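Local coordinates for protein pseudoperoxidase (Leishmania major, PDB 5VIA) that binds a heme b whose iron is held by both a histidine and a cysteine, and may have peroxidase activity, at residues F135-I140 and K250-L255; A154-H159 and A241-L246; Y188-E193 and R235-N240. One frame throughout, in Å; residues are numbered along the deposited sequence.

Contact 1: F135-I140 and K250-L255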
loop_
_atom_site.group_PDB
_atom_site.type_symbol
_atom_site.label_atom_id
_atom_site.label_comp_id
_atom_site.label_asym_id
_atom_site.label_seq_id
_atom_site.Cartn_x
_atom_site.Cartn_y
_atom_site.Cartn_z
ATOM N N PHE A 135 -9.292 12.784 5.835
ATOM C CA PHE A 135 -10.204 11.734 6.269
ATOM C C PHE A 135 -9.484 10.803 7.230
ATOM O O PHE A 135 -8.269 10.629 7.130
ATOM C CB PHE A 135 -10.695 10.943 5.065
ATOM C CG PHE A 135 -11.720 11.667 4.239
ATOM C CD1 PHE A 135 -13.055 11.668 4.619
ATOM C CD2 PHE A 135 -11.353 12.339 3.079
ATOM C CE1 PHE A 135 -14.008 12.321 3.856
ATOM C CE2 PHE A 135 -12.297 12.997 2.316
ATOM C CZ PHE A 135 -13.632 12.979 2.700
ATOM N N SER A 136 -10.222 10.214 8.171
ATOM C CA SER A 136 -9.625 9.251 9.097
ATOM C C SER A 136 -9.189 7.994 8.351
ATOM O O SER A 136 -9.668 7.703 7.243
ATOM C CB SER A 136 -10.607 8.883 10.206
ATOM O OG SER A 136 -11.626 8.037 9.683
ATOM N N ILE A 137 -8.281 7.244 8.958
ATOM C CA ILE A 137 -7.806 5.990 8.381
ATOM C C ILE A 137 -8.924 4.931 8.173
ATOM O O ILE A 137 -9.010 4.351 7.094
ATOM C CB ILE A 137 -6.591 5.440 9.162
ATOM C CG1 ILE A 137 -5.382 6.362 8.941
ATOM C CG2 ILE A 137 -6.258 4.016 8.732
ATOM C CD1 ILE A 137 -4.103 5.933 9.676
ATOM N N PRO A 138 -9.776 4.681 9.192
ATOM C CA PRO A 138 -10.878 3.733 8.966
ATOM C C PRO A 138 -11.809 4.147 7.829
ATOM O O PRO A 138 -12.243 3.275 7.057
ATOM C CB PRO A 138 -11.633 3.754 10.299
ATOM C CG PRO A 138 -10.563 4.043 11.313
ATOM C CD PRO A 138 -9.647 5.032 10.620
ATOM N N THR A 139 -12.109 5.441 7.717
ATOM C CA THR A 139 -12.980 5.942 6.646
ATOM C C THR A 139 -12.422 5.560 5.279
ATOM O O THR A 139 -13.144 5.063 4.400
ATOM C CB THR A 139 -13.138 7.468 6.732
ATOM O OG1 THR A 139 -13.842 7.803 7.939
ATOM C CG2 THR A 139 -13.909 8.020 5.519
ATOM N N ILE A 140 -11.120 5.769 5.108
ATOM C CA ILE A 140 -10.484 5.449 3.852
ATOM C C ILE A 140 -10.434 3.944 3.620
ATOM O O ILE A 140 -10.844 3.467 2.561
ATOM C CB ILE A 140 -9.050 6.036 3.787
ATOM C CG1 ILE A 140 -9.110 7.563 3.908
ATOM C CG2 ILE A 140 -8.385 5.613 2.495
ATOM C CD1 ILE A 140 -7.757 8.230 4.040
ATOM N N LYS A 250 -10.078 0.319 21.269
ATOM C CA LYS A 250 -10.119 -1.038 21.804
ATOM C C LYS A 250 -10.115 -2.136 20.743
ATOM O O LYS A 250 -9.303 -3.061 20.810
ATOM C CB LYS A 250 -11.326 -1.206 22.729
ATOM C CG LYS A 250 -11.573 -2.648 23.137
ATOM C CD LYS A 250 -12.787 -2.781 24.050
ATOM C CE LYS A 250 -13.265 -4.220 24.080
ATOM N NZ LYS A 250 -14.176 -4.461 25.225
ATOM N N THR A 251 -11.019 -2.044 19.771
ATOM C CA THR A 251 -11.135 -3.094 18.763
ATOM C C THR A 251 -9.958 -3.101 17.790
ATOM O O THR A 251 -9.494 -4.171 17.384
ATOM C CB THR A 251 -12.437 -2.983 17.969
ATOM O OG1 THR A 251 -12.432 -1.768 17.211
ATOM C CG2 THR A 251 -13.627 -2.989 18.904
ATOM N N TRP A 252 -9.490 -1.915 17.405
ATOM C CA TRP A 252 -8.322 -1.798 16.527
ATOM C C TRP A 252 -7.085 -2.405 17.189
ATOM O O TRP A 252 -6.358 -3.197 16.577
ATOM C CB TRP A 252 -8.048 -0.326 16.208
ATOM C CG TRP A 252 -6.988 -0.120 15.163
ATOM C CD1 TRP A 252 -5.626 -0.086 15.348
ATOM C CD2 TRP A 252 -7.206 0.083 13.761
ATOM N NE1 TRP A 252 -4.993 0.124 14.139
ATOM C CE2 TRP A 252 -5.943 0.236 13.156
ATOM C CE3 TRP A 252 -8.353 0.159 12.962
ATOM C CZ2 TRP A 252 -5.801 0.453 11.790
ATOM C CZ3 TRP A 252 -8.201 0.375 11.606
ATOM C CH2 TRP A 252 -6.946 0.517 11.036
ATOM N N ARG A 253 -6.845 -2.016 18.436
ATOM C CA ARG A 253 -5.697 -2.513 19.186
ATOM C C ARG A 253 -5.728 -4.031 19.375
ATOM O O ARG A 253 -4.703 -4.692 19.225
ATOM C CB ARG A 253 -5.590 -1.813 20.545
ATOM C CG ARG A 253 -4.548 -2.446 21.462
ATOM C CD ARG A 253 -4.466 -1.751 22.803
ATOM N NE ARG A 253 -3.368 -0.793 22.835
ATOM C CZ ARG A 253 -2.139 -1.086 23.239
ATOM N NH1 ARG A 253 -1.841 -2.310 23.653
ATOM N NH2 ARG A 253 -1.210 -0.154 23.240
ATOM N N GLU A 254 -6.894 -4.591 19.706
ATOM C CA GLU A 254 -6.985 -6.043 19.851
ATOM C C GLU A 254 -6.633 -6.773 18.553
ATOM O O GLU A 254 -6.074 -7.863 18.588
ATOM C CB GLU A 254 -8.356 -6.485 20.376
ATOM C CG GLU A 254 -8.675 -7.985 20.184
ATOM C CD GLU A 254 -7.768 -8.966 20.970
ATOM O OE1 GLU A 254 -6.540 -8.744 21.113
ATOM O OE2 GLU A 254 -8.306 -10.002 21.438
ATOM N N LEU A 255 -6.936 -6.165 17.410
ATOM C CA LEU A 255 -6.529 -6.746 16.133
ATOM C C LEU A 255 -5.009 -6.624 15.931
ATOM O O LEU A 255 -4.365 -7.547 15.417
ATOM C CB LEU A 255 -7.296 -6.104 14.970
ATOM C CG LEU A 255 -8.791 -6.484 14.906
ATOM C CD1 LEU A 255 -9.609 -5.536 14.033
ATOM C CD2 LEU A 255 -8.907 -7.878 14.362
#

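Contact 2: A154-H159 and A241-L246. With HEM (protoporphyrin IX containing Fe), chain B.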
loop_
_atom_site.group_PDB
_atom_site.type_symbol
_atom_site.label_atom_id
_atom_site.label_comp_id
_atom_site.label_asym_id
_atom_site.label_seq_id
_atom_site.Cartn_x
_atom_site.Cartn_y
_atom_site.Cartn_z
ATOM N N ALA A 154 -5.256 -5.519 8.808
ATOM C CA ALA A 154 -4.366 -6.457 8.130
ATOM C C ALA A 154 -3.606 -5.797 6.985
ATOM O O ALA A 154 -2.452 -6.154 6.684
ATOM C CB ALA A 154 -5.163 -7.662 7.620
ATOM N N LEU A 155 -4.252 -4.835 6.334
ATOM C CA LEU A 155 -3.675 -4.207 5.152
ATOM C C LEU A 155 -2.489 -3.336 5.530
ATOM O O LEU A 155 -1.580 -3.128 4.725
ATOM C CB LEU A 155 -4.752 -3.369 4.464
ATOM C CG LEU A 155 -4.761 -3.143 2.956
ATOM C CD1 LEU A 155 -4.310 -4.373 2.124
ATOM C CD2 LEU A 155 -6.182 -2.723 2.586
ATOM N N LEU A 156 -2.493 -2.823 6.757
ATOM C CA LEU A 156 -1.439 -1.882 7.160
ATOM C C LEU A 156 -0.067 -2.529 7.353
ATOM O O LEU A 156 0.945 -1.822 7.458
ATOM C CB LEU A 156 -1.876 -1.045 8.368
ATOM C CG LEU A 156 -2.906 0.044 8.016
ATOM C CD1 LEU A 156 -3.419 0.721 9.251
ATOM C CD2 LEU A 156 -2.305 1.094 7.082
ATOM N N ALA A 157 -0.007 -3.862 7.361
ATOM C CA ALA A 157 1.290 -4.543 7.420
ATOM C C ALA A 157 2.119 -4.329 6.164
ATOM O O ALA A 157 3.293 -4.729 6.130
ATOM C CB ALA A 157 1.119 -6.011 7.674
ATOM N N CYS A 158 1.534 -3.717 5.128
ATOM C CA CYS A 158 2.350 -3.279 3.993
ATOM C C CYS A 158 3.382 -2.258 4.449
ATOM O O CYS A 158 4.374 -2.039 3.770
ATOM C CB CYS A 158 1.508 -2.684 2.869
ATOM S SG CYS A 158 0.486 -3.906 1.989
ATOM N N HIS A 159 3.144 -1.620 5.591
ATOM C CA HIS A 159 4.132 -0.683 6.154
ATOM C C HIS A 159 5.363 -1.377 6.736
ATOM O O HIS A 159 6.310 -0.719 7.196
ATOM C CB HIS A 159 3.473 0.189 7.210
ATOM C CG HIS A 159 2.644 1.293 6.637
ATOM N ND1 HIS A 159 1.872 2.127 7.415
ATOM C CD2 HIS A 159 2.477 1.706 5.359
ATOM C CE1 HIS A 159 1.270 3.012 6.645
ATOM N NE2 HIS A 159 1.616 2.774 5.397
ATOM N N ALA A 241 0.855 9.904 13.201
ATOM C CA ALA A 241 0.169 10.005 14.489
ATOM C C ALA A 241 -1.138 9.217 14.467
ATOM O O ALA A 241 -1.473 8.528 15.434
ATOM C CB ALA A 241 -0.103 11.469 14.853
ATOM N N ALA A 242 -1.862 9.314 13.357
ATOM C CA ALA A 242 -3.144 8.610 13.194
ATOM C C ALA A 242 -3.030 7.084 13.305
ATOM O O ALA A 242 -3.917 6.424 13.860
ATOM C CB ALA A 242 -3.781 8.993 11.874
ATOM N N GLU A 243 -1.956 6.521 12.765
ATOM C CA GLU A 243 -1.716 5.081 12.854
ATOM C C GLU A 243 -1.474 4.658 14.304
ATOM O O GLU A 243 -1.861 3.559 14.717
ATOM C CB GLU A 243 -0.518 4.700 11.978
ATOM C CG GLU A 243 -0.833 3.804 10.803
ATOM C CD GLU A 243 0.336 3.654 9.843
ATOM O OE1 GLU A 243 0.916 2.542 9.751
ATOM O OE2 GLU A 243 0.657 4.649 9.157
ATOM N N LEU A 244 -0.829 5.535 15.074
ATOM C CA LEU A 244 -0.562 5.284 16.486
ATOM C C LEU A 244 -1.797 5.509 17.360
ATOM O O LEU A 244 -2.013 4.789 18.343
ATOM C CB LEU A 244 0.592 6.175 16.973
ATOM C CG LEU A 244 1.945 5.916 16.308
ATOM C CD1 LEU A 244 2.951 7.021 16.621
ATOM C CD2 LEU A 244 2.480 4.572 16.767
ATOM N N GLU A 245 -2.603 6.509 17.019
ATOM C CA GLU A 245 -3.751 6.848 17.854
ATOM C C GLU A 245 -4.790 5.734 17.818
ATOM O O GLU A 245 -5.553 5.554 18.766
ATOM C CB GLU A 245 -4.357 8.193 17.445
ATOM C CG GLU A 245 -3.509 9.402 17.859
ATOM C CD GLU A 245 -3.264 9.484 19.362
ATOM O OE1 GLU A 245 -4.243 9.561 20.135
ATOM O OE2 GLU A 245 -2.083 9.482 19.776
ATOM N N LEU A 246 -4.792 4.968 16.732
ATOM C CA LEU A 246 -5.687 3.825 16.600
ATOM C C LEU A 246 -5.365 2.716 17.608
ATOM O O LEU A 246 -6.242 1.928 17.967
ATOM C CB LEU A 246 -5.666 3.310 15.163
ATOM C CG LEU A 246 -6.343 4.285 14.197
ATOM C CD1 LEU A 246 -6.310 3.787 12.774
ATOM C CD2 LEU A 246 -7.779 4.538 14.627
HETATM C CHA HEM B . 4.509 4.190 2.417
HETATM C CHB HEM B . 1.337 6.448 5.349
HETATM C CHC HEM B . -2.034 3.280 3.874
HETATM C CHD HEM B . 1.321 0.615 1.547
HETATM C C1A HEM B . 3.911 5.094 3.260
HETATM C C2A HEM B . 4.530 6.319 3.713
HETATM C C3A HEM B . 3.671 6.949 4.510
HETATM C C4A HEM B . 2.460 6.138 4.606
HETATM C CMA HEM B . 3.909 8.295 5.219
HETATM C CAA HEM B . 5.927 6.822 3.288
HETATM C CBA HEM B . 5.706 7.355 1.860
HETATM C CGA HEM B . 6.967 7.900 1.227
HETATM O O1A HEM B . 7.531 8.883 1.769
HETATM O O2A HEM B . 7.387 7.373 0.160
HETATM C C1B HEM B . 0.119 5.814 5.203
HETATM C C2B HEM B . -1.121 6.144 5.866
HETATM C C3B HEM B . -2.073 5.293 5.454
HETATM C C4B HEM B . -1.447 4.346 4.533
HETATM C CMB HEM B . -1.304 7.313 6.846
HETATM C CAB HEM B . -3.540 5.344 5.950
HETATM C CBB HEM B . -4.560 4.903 5.205
HETATM C C1C HEM B . -1.436 2.279 3.129
HETATM C C2C HEM B . -2.097 1.099 2.554
HETATM C C3C HEM B . -1.150 0.368 1.905
HETATM C C4C HEM B . 0.121 1.061 2.057
HETATM C CMC HEM B . -3.619 0.811 2.686
HETATM C CAC HEM B . -1.218 -0.944 1.090
HETATM C CBC HEM B . -2.368 -1.549 0.763
HETATM C C1D HEM B . 2.504 1.312 1.573
HETATM C C2D HEM B . 3.759 0.849 1.017
HETATM C C3D HEM B . 4.758 1.965 1.292
HETATM C C4D HEM B . 4.003 2.988 1.986
HETATM C CMD HEM B . 4.031 -0.490 0.297
HETATM C CAD HEM B . 6.254 1.998 0.883
HETATM C CBD HEM B . 6.264 2.592 -0.532
HETATM C CGD HEM B . 7.668 2.732 -1.069
HETATM O O1D HEM B . 7.844 3.392 -2.137
HETATM O O2D HEM B . 8.601 2.190 -0.426
HETATM N NA HEM B . 2.645 5.006 3.830
HETATM N NB HEM B . -0.109 4.712 4.408
HETATM N NC HEM B . -0.077 2.216 2.804
HETATM N ND HEM B . 2.687 2.567 2.148
HETATM FE FE HEM B . 1.284 3.684 3.269
#

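Contact 3: Y188-E193 and R235-N240. With HEM (protoporphyrin IX containing Fe), chain B.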
loop_
_atom_site.group_PDB
_atom_site.type_symbol
_atom_site.label_atom_id
_atom_site.label_comp_id
_atom_site.label_asym_id
_atom_site.label_seq_id
_atom_site.Cartn_x
_atom_site.Cartn_y
_atom_site.Cartn_z
ATOM N N TYR A 188 2.980 -4.886 13.405
ATOM C CA TYR A 188 2.196 -4.883 14.637
ATOM C C TYR A 188 3.071 -5.006 15.873
ATOM O O TYR A 188 2.829 -4.345 16.892
ATOM C CB TYR A 188 1.176 -6.026 14.598
ATOM C CG TYR A 188 0.426 -6.028 13.297
ATOM C CD1 TYR A 188 -0.511 -5.045 13.027
ATOM C CD2 TYR A 188 0.685 -6.985 12.323
ATOM C CE1 TYR A 188 -1.184 -5.018 11.827
ATOM C CE2 TYR A 188 0.008 -6.973 11.119
ATOM C CZ TYR A 188 -0.920 -5.983 10.876
ATOM O OH TYR A 188 -1.587 -5.944 9.680
ATOM N N GLN A 189 4.076 -5.870 15.789
ATOM C CA GLN A 189 4.976 -6.094 16.908
ATOM C C GLN A 189 5.757 -4.814 17.174
ATOM O O GLN A 189 5.989 -4.444 18.325
ATOM C CB GLN A 189 5.926 -7.260 16.596
ATOM C CG GLN A 189 5.203 -8.584 16.313
ATOM C CD GLN A 189 6.116 -9.663 15.760
ATOM O OE1 GLN A 189 7.256 -9.397 15.374
ATOM N NE2 GLN A 189 5.618 -10.891 15.715
ATOM N N PHE A 190 6.145 -4.136 16.096
ATOM C CA PHE A 190 6.937 -2.911 16.197
ATOM C C PHE A 190 6.148 -1.785 16.866
ATOM O O PHE A 190 6.649 -1.140 17.797
ATOM C CB PHE A 190 7.424 -2.472 14.815
ATOM C CG PHE A 190 8.378 -1.312 14.851
ATOM C CD1 PHE A 190 9.748 -1.525 14.969
ATOM C CD2 PHE A 190 7.905 -0.007 14.782
ATOM C CE1 PHE A 190 10.621 -0.462 15.005
ATOM C CE2 PHE A 190 8.775 1.059 14.825
ATOM C CZ PHE A 190 10.129 0.834 14.929
ATOM N N LEU A 191 4.921 -1.555 16.391
ATOM C CA LEU A 191 4.054 -0.522 16.962
ATOM C C LEU A 191 3.851 -0.717 18.462
ATOM O O LEU A 191 4.037 0.218 19.246
ATOM C CB LEU A 191 2.689 -0.482 16.260
ATOM C CG LEU A 191 2.636 0.043 14.822
ATOM C CD1 LEU A 191 1.199 0.309 14.409
ATOM C CD2 LEU A 191 3.463 1.290 14.637
ATOM N N LEU A 192 3.479 -1.936 18.852
ATOM C CA LEU A 192 3.229 -2.261 20.257
ATOM C C LEU A 192 4.483 -2.061 21.105
ATOM O O LEU A 192 4.400 -1.591 22.243
ATOM C CB LEU A 192 2.720 -3.703 20.400
ATOM C CG LEU A 192 1.344 -4.027 19.787
ATOM C CD1 LEU A 192 1.042 -5.526 19.838
ATOM C CD2 LEU A 192 0.229 -3.246 20.475
ATOM N N GLU A 193 5.644 -2.410 20.559
ATOM C CA GLU A 193 6.880 -2.306 21.335
ATOM C C GLU A 193 7.275 -0.853 21.580
ATOM O O GLU A 193 7.732 -0.505 22.664
ATOM C CB GLU A 193 8.026 -3.068 20.659
ATOM C CG GLU A 193 9.379 -2.880 21.355
ATOM C CD GLU A 193 10.414 -3.896 20.916
ATOM O OE1 GLU A 193 10.012 -5.017 20.542
ATOM O OE2 GLU A 193 11.630 -3.584 20.953
ATOM N N ARG A 235 18.448 3.577 13.584
ATOM C CA ARG A 235 17.600 3.694 12.402
ATOM C C ARG A 235 16.401 4.572 12.753
ATOM O O ARG A 235 15.788 4.400 13.810
ATOM C CB ARG A 235 17.095 2.306 11.978
ATOM C CG ARG A 235 18.191 1.275 11.759
ATOM C CD ARG A 235 18.623 1.224 10.303
ATOM N NE ARG A 235 17.595 0.600 9.463
ATOM C CZ ARG A 235 17.865 -0.226 8.454
ATOM N NH1 ARG A 235 19.130 -0.520 8.164
ATOM N NH2 ARG A 235 16.881 -0.757 7.735
ATOM N N GLN A 236 16.061 5.507 11.875
ATOM C CA GLN A 236 14.934 6.389 12.122
ATOM C C GLN A 236 13.679 5.684 11.642
ATOM O O GLN A 236 13.590 5.281 10.478
ATOM C CB GLN A 236 15.129 7.732 11.398
ATOM C CG GLN A 236 13.940 8.698 11.487
ATOM C CD GLN A 236 14.197 10.003 10.756
ATOM O OE1 GLN A 236 14.925 10.038 9.762
ATOM N NE2 GLN A 236 13.632 11.092 11.269
ATOM N N CYS A 237 12.727 5.504 12.553
ATOM C CA CYS A 237 11.476 4.831 12.239
ATOM C C CYS A 237 10.329 5.807 12.430
ATOM O O CYS A 237 10.226 6.464 13.474
ATOM C CB CYS A 237 11.300 3.603 13.130
ATOM S SG CYS A 237 12.685 2.465 13.028
ATOM N N VAL A 238 9.472 5.901 11.418
ATOM C CA VAL A 238 8.517 6.998 11.311
ATOM C C VAL A 238 7.120 6.445 11.047
ATOM O O VAL A 238 6.955 5.564 10.201
ATOM C CB VAL A 238 8.926 7.970 10.177
ATOM C CG1 VAL A 238 7.951 9.114 10.073
ATOM C CG2 VAL A 238 10.347 8.518 10.417
ATOM N N VAL A 239 6.124 6.936 11.786
ATOM C CA VAL A 239 4.738 6.475 11.643
ATOM C C VAL A 239 3.799 7.667 11.828
ATOM O O VAL A 239 4.069 8.547 12.646
ATOM C CB VAL A 239 4.385 5.385 12.695
ATOM C CG1 VAL A 239 2.952 4.897 12.522
ATOM C CG2 VAL A 239 5.339 4.201 12.597
ATOM N N ASN A 240 2.719 7.714 11.050
ATOM C CA ASN A 240 1.683 8.735 11.221
ATOM C C ASN A 240 1.106 8.722 12.633
ATOM O O ASN A 240 0.878 7.647 13.195
ATOM C CB ASN A 240 0.532 8.480 10.231
ATOM C CG ASN A 240 0.773 9.106 8.878
ATOM O OD1 ASN A 240 1.622 8.642 8.113
ATOM N ND2 ASN A 240 0.014 10.155 8.560
HETATM C CHA HEM B . 4.509 4.190 2.417
HETATM C CHB HEM B . 1.337 6.448 5.349
HETATM C CHC HEM B . -2.034 3.280 3.874
HETATM C CHD HEM B . 1.321 0.615 1.547
HETATM C C1A HEM B . 3.911 5.094 3.260
HETATM C C2A HEM B . 4.530 6.319 3.713
HETATM C C3A HEM B . 3.671 6.949 4.510
HETATM C C4A HEM B . 2.460 6.138 4.606
HETATM C CMA HEM B . 3.909 8.295 5.219
HETATM C CAA HEM B . 5.927 6.822 3.288
HETATM C CBA HEM B . 5.706 7.355 1.860
HETATM C CGA HEM B . 6.967 7.900 1.227
HETATM O O1A HEM B . 7.531 8.883 1.769
HETATM O O2A HEM B . 7.387 7.373 0.160
HETATM C C1B HEM B . 0.119 5.814 5.203
HETATM C C2B HEM B . -1.121 6.144 5.866
HETATM C C3B HEM B . -2.073 5.293 5.454
HETATM C C4B HEM B . -1.447 4.346 4.533
HETATM C CMB HEM B . -1.304 7.313 6.846
HETATM C CAB HEM B . -3.540 5.344 5.950
HETATM C CBB HEM B . -4.560 4.903 5.205
HETATM C C1C HEM B . -1.436 2.279 3.129
HETATM C C2C HEM B . -2.097 1.099 2.554
HETATM C C3C HEM B . -1.150 0.368 1.905
HETATM C C4C HEM B . 0.121 1.061 2.057
HETATM C CMC HEM B . -3.619 0.811 2.686
HETATM C CAC HEM B . -1.218 -0.944 1.090
HETATM C CBC HEM B . -2.368 -1.549 0.763
HETATM C C1D HEM B . 2.504 1.312 1.573
HETATM C C2D HEM B . 3.759 0.849 1.017
HETATM C C3D HEM B . 4.758 1.965 1.292
HETATM C C4D HEM B . 4.003 2.988 1.986
HETATM C CMD HEM B . 4.031 -0.490 0.297
HETATM C CAD HEM B . 6.254 1.998 0.883
HETATM C CBD HEM B . 6.264 2.592 -0.532
HETATM C CGD HEM B . 7.668 2.732 -1.069
HETATM O O1D HEM B . 7.844 3.392 -2.137
HETATM O O2D HEM B . 8.601 2.190 -0.426
HETATM N NA HEM B . 2.645 5.006 3.830
HETATM N NB HEM B . -0.109 4.712 4.408
HETATM N NC HEM B . -0.077 2.216 2.804
HETATM N ND HEM B . 2.687 2.567 2.148
HETATM FE FE HEM B . 1.284 3.684 3.269
#

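Contact 1: F135-I140 and K250-L255
The indole of Trp252 reaches out from helix 250-261 and brings the CH2-CZ3 end of its six-membered ring up to two residues in the first turn of helix 137-142. Its CH2 atom meets the branch methyl CG2 of Ile137 at 4.2 Å, and the neighbouring CZ3 lies 4.4 Å from CG of the Pro138 ring. Both partners approach the indole obliquely. The reach comes from chi1: with CG anti to the backbone N (-172°), the ring is carried away from its own helix, bridging backbones that come no closer than 9.7 Å between the CA atoms of Pro138 and Trp252. Ile137 is extended beyond its branch point, so its CD1 runs on to touch Ala242 and Glu243 while CG2 is left for the tryptophan; the same side chain also borders the heme. Ser136 sits at the N-cap of this helix, and its OG shares a 2.8 Å hydrogen bond with Thr139 OG1, one turn on. Trp252 also touches Glu149 and Val153 of helix 149-155. The join is purely apolar and small in area, so only dispersion and the exclusion of water act directly between the two segments.

Contact 2: A154-H159 and A241-L246
Glu243 directs its side chain from helix 241-245 toward His159, which comes to meet it from the opposite direction. The first torsion at CB is off the staggered positions, and beyond CG the chain is extended; CG itself passes 4.3 Å from the methyl CD1 of Leu156. The carboxylate carbon CD then arrives at the edge of the His159 imidazole, in the plane of the ring. At the tip, OE1 accepts a hydrogen bond from His159 ND1 at 2.6 Å, short but bent, with an N-H...O angle of 146°. OE1 lies near the imidazole plane, while ND1 meets its syn side, 27° out of the carboxylate plane; the two planes are turned 42° apart. OE2 lies beside the ring carbon CE1 of His159, at 3.1 Å. A second bond, from Tyr187 OH, also reaches OE1, so this buried oxygen has two partners. The second ring nitrogen, NE2, binds the heme iron at 2.3 Å. Leu155 and Cys158 line the porphyrin nearby, with Cys158 SG 3.5 Å from the vinyl carbon CAC of the heme. The arrangement resembles the proximal His-carboxylate pair of heme peroxidases, where the acid is usually aspartate; here it is a glutamate, and Cys60 takes the other axial position on the iron.

Contact 3: Y188-E193 and R235-N240
Phe190 and Leu191, neighbours on helix 186-194, carry this contact onto Cys237 and Val239 of strand 235-240. Two residues ahead of Phe190, Tyr188 is directed elsewhere: its OH bonds to Val153 O, and its ring packs among Tyr259 and Trp266. At Phe190 a chi1 of -173° swings the ring clear of the helix, CG lying opposite the backbone N, until its far end reaches the strand. There CZ lies 3.5 Å from CB of Cys237 and 3.6 Å from its SG, both side-chain atoms of the cysteine meeting CZ from the same side of the ring plane. The sulfur stands 4.7 Å from the ring centroid and 64° off the ring normal, an oblique sulfur-aromatic contact. Val224 of the adjoining strand 219-224 touches the same phenylalanine. The CB of Leu191 leaves the helix neither toward the strand nor away from it, yet the outer methyl CD2 closes on CG2 of Val239 at 4.0 Å, the two side chains crossing obliquely. Leu244, from the helix that follows the strand, packs on both of them.

On the strand, Cys237 and Val239 direct their CB atoms to the helix, whereas Val238 between them points away and its side chain touches Phe164. The strand ends at Asn240, whose CG lies 3.4 Å from the heme methyl CMB and whose ND2 bonds to Val56 O. All four touching side chains are buried, and what they share is aliphatic, aromatic and thiol surface. The helix is therefore packed on one face of the three-stranded antiparallel sheet by dispersion and close fit, with the sulfur adding a polarisable partner for the phenylalanine ring.

In the fold
All three contacts are made by largely buried side chains, yet they differ in chemistry. Contact 2, at about 11 Å from the centre of the chain to its own centre, is the polar one and sits at the iron; contacts 1 and 3, at about 16 and 17 Å, are apolar packing farther out. In sequence they are nested, 3 inside 2 inside 1. Strand 235-240, helix 241-245 and helix 250-261 follow one another and supply the second segment of contacts 3, 2 and 1 in turn. Contact 2 touches both others: Trp252 packs on Leu156, and Ala157 on Tyr188. Contacts 1 and 3 meet slightly, through Arg253 and Leu192, and each has a residue at the heme.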